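Local coordinates for cell surface protein (Putative S-layer protein) (Clostridioides difficile R20291, PDB 5NJL) that is a putative S-layer protein of the cell wall with an extended three-domain fold that shows cell adhesion in vitro and probably acts as an adhesin, at residues E7-K12 with A207-K212. Residues are numbered along the deposited sequence; the frame is centred on the assembly and turned at random.
Sequences ETITKK and AEITIK. With SO4 (sulfate ion), chain H; SO4 (sulfate ion), chain J.
I9 reaches across to I209 and I211 where the edge strand 5-10 pairs in parallel with strand 204-212, closing one side of a mixed five-stranded sheet. With chi1 at 61°, CG1 of I9 is set between its own N and carbonyl carbon, and from there it meets I209 CG2 (3.7 Å). The I9 side chain crosses that of I209 at a slant, whereas the side chain of I211 runs alongside it in the same direction, CG1 to CG1 at 4.1 Å. L17 of helix 14-25 touches all three isoleucines, so the helix covers the face that carries them. On the other face, T8 CG2, anti to the backbone N, meets the extended chain of K212 at CD (3.6 Å), and T8 OG1 faces T210 CB. K212 NZ continues to a salt bridge with E273, while L216 of strand 215-219 touches T8 and T10. I9 is gripped at both backbone polar atoms: its N donates to T210 O and its O accepts K212 N, each at 2.9 Å. After T10, whose OG1 bonds E13 N, the chain turns away. The last bond of the pairing, K11 N to K212 O (3.1 Å), is bent to 135° at the hydrogen, the donor 51° out of the carbonyl plane.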
loop_
_atom_site.group_PDB
_atom_site.type_symbol
_atom_site.label_atom_id
_atom_site.label_comp_id
_atom_site.label_asym_id
_atom_site.label_seq_id
_atom_site.Cartn_x
_atom_site.Cartn_y
_atom_site.Cartn_z
ATOM N N GLU A 7 12.581 5.661 4.084
ATOM C CA GLU A 7 13.538 6.706 3.782
ATOM C C GLU A 7 13.892 7.452 5.064
ATOM O O GLU A 7 13.076 7.557 5.980
ATOM C CB GLU A 7 12.944 7.664 2.758
ATOM C CG GLU A 7 13.961 8.583 2.108
ATOM C CD GLU A 7 13.387 9.394 0.949
ATOM O OE1 GLU A 7 13.754 10.586 0.819
ATOM O OE2 GLU A 7 12.574 8.846 0.164
ATOM N N THR A 8 15.114 7.959 5.114
ATOM C CA THR A 8 15.569 8.774 6.213
ATOM C C THR A 8 15.946 10.115 5.636
ATOM O O THR A 8 16.655 10.189 4.627
ATOM C CB THR A 8 16.748 8.113 6.934
ATOM O OG1 THR A 8 16.266 6.961 7.619
ATOM C CG2 THR A 8 17.392 9.084 7.962
ATOM N N ILE A 9 15.442 11.177 6.262
ATOM C CA ILE A 9 15.752 12.541 5.866
ATOM C C ILE A 9 16.191 13.350 7.083
ATOM O O ILE A 9 15.998 12.934 8.228
ATOM C CB ILE A 9 14.548 13.225 5.174
ATOM C CG1 ILE A 9 13.326 13.308 6.103
ATOM C CG2 ILE A 9 14.189 12.488 3.884
ATOM C CD1 ILE A 9 12.266 14.271 5.597
ATOM N N THR A 10 16.794 14.498 6.818
ATOM C CA THR A 10 17.172 15.417 7.885
ATOM C C THR A 10 15.990 16.321 8.256
ATOM O O THR A 10 15.020 16.462 7.493
ATOM C CB THR A 10 18.335 16.307 7.462
ATOM O OG1 THR A 10 17.924 17.166 6.390
ATOM C CG2 THR A 10 19.543 15.445 7.009
ATOM N N LYS A 11 16.099 16.953 9.414
ATOM C CA LYS A 11 15.133 17.957 9.812
ATOM C C LYS A 11 15.033 19.085 8.784
ATOM O O LYS A 11 13.930 19.538 8.483
ATOM C CB LYS A 11 15.477 18.493 11.210
ATOM C CG LYS A 11 14.620 19.659 11.677
ATOM C CD LYS A 11 14.871 19.926 13.150
ATOM C CE LYS A 11 14.179 21.207 13.572
ATOM N NZ LYS A 11 14.178 21.316 15.039
ATOM N N LYS A 12 16.157 19.532 8.229
ATOM C CA LYS A 12 16.142 20.560 7.166
ATOM C C LYS A 12 15.365 20.092 5.926
ATOM O O LYS A 12 14.633 20.874 5.316
ATOM C CB LYS A 12 17.555 20.896 6.671
ATOM C CG LYS A 12 18.542 21.516 7.645
ATOM C CD LYS A 12 19.905 21.575 6.946
ATOM C CE LYS A 12 21.042 21.951 7.881
ATOM N NZ LYS A 12 22.349 21.973 7.151
ATOM N N ALA A 207 4.501 4.760 2.929
ATOM C CA ALA A 207 5.816 5.248 3.349
ATOM C C ALA A 207 6.008 5.235 4.836
ATOM O O ALA A 207 5.056 5.299 5.601
ATOM C CB ALA A 207 6.073 6.639 2.799
ATOM N N GLU A 208 7.274 5.130 5.230
ATOM C CA GLU A 208 7.712 5.321 6.606
ATOM C C GLU A 208 8.938 6.228 6.464
ATOM O O GLU A 208 9.927 5.838 5.834
ATOM C CB GLU A 208 8.067 3.961 7.197
ATOM C CG GLU A 208 8.668 3.935 8.589
ATOM C CD GLU A 208 9.397 2.608 8.855
ATOM O OE1 GLU A 208 8.731 1.538 8.808
ATOM O OE2 GLU A 208 10.638 2.640 9.089
ATOM N N ILE A 209 8.843 7.460 6.959
ATOM C CA ILE A 209 9.922 8.439 6.818
ATOM C C ILE A 209 10.465 8.719 8.207
ATOM O O ILE A 209 9.708 9.097 9.095
ATOM C CB ILE A 209 9.458 9.743 6.159
ATOM C CG1 ILE A 209 8.817 9.467 4.798
ATOM C CG2 ILE A 209 10.613 10.729 6.006
ATOM C CD1 ILE A 209 7.312 9.568 4.838
ATOM N N THR A 210 11.777 8.516 8.386
ATOM C CA THR A 210 12.456 8.815 9.649
ATOM C C THR A 210 13.141 10.167 9.495
ATOM O O THR A 210 13.932 10.363 8.587
ATOM C CB THR A 210 13.488 7.728 10.003
ATOM O OG1 THR A 210 12.817 6.469 10.059
ATOM C CG2 THR A 210 14.139 8.009 11.372
ATOM N N ILE A 211 12.778 11.114 10.357
ATOM C CA ILE A 211 13.315 12.457 10.306
ATOM C C ILE A 211 14.332 12.543 11.446
ATOM O O ILE A 211 13.997 12.278 12.576
ATOM C CB ILE A 211 12.235 13.536 10.519
ATOM C CG1 ILE A 211 11.085 13.368 9.515
ATOM C CG2 ILE A 211 12.846 14.920 10.342
ATOM C CD1 ILE A 211 9.862 14.178 9.909
ATOM N N LYS A 212 15.565 12.901 11.115
ATOM C CA LYS A 212 16.652 12.929 12.092
ATOM C C LYS A 212 17.225 14.317 12.127
ATOM O O LYS A 212 17.600 14.865 11.085
ATOM C CB LYS A 212 17.733 11.927 11.704
ATOM C CG LYS A 212 17.275 10.489 11.824
ATOM C CD LYS A 212 18.357 9.499 11.408
ATOM C CE LYS A 212 17.841 8.071 11.476
ATOM N NZ LYS A 212 18.911 7.042 11.360
HETATM S S SO4 H . 17.280 23.421 14.816
HETATM O O1 SO4 H . 15.953 23.980 15.179
HETATM O O2 SO4 H . 18.314 24.427 15.167
HETATM O O3 SO4 H . 17.304 23.206 13.347
HETATM O O4 SO4 H . 17.551 22.163 15.561
HETATM S S SO4 J . 24.701 20.852 4.677
HETATM O O1 SO4 J . 25.240 19.943 5.719
HETATM O O2 SO4 J . 25.218 22.226 4.874
HETATM O O3 SO4 J . 25.129 20.355 3.350
HETATM O O4 SO4 J . 23.219 20.884 4.762
#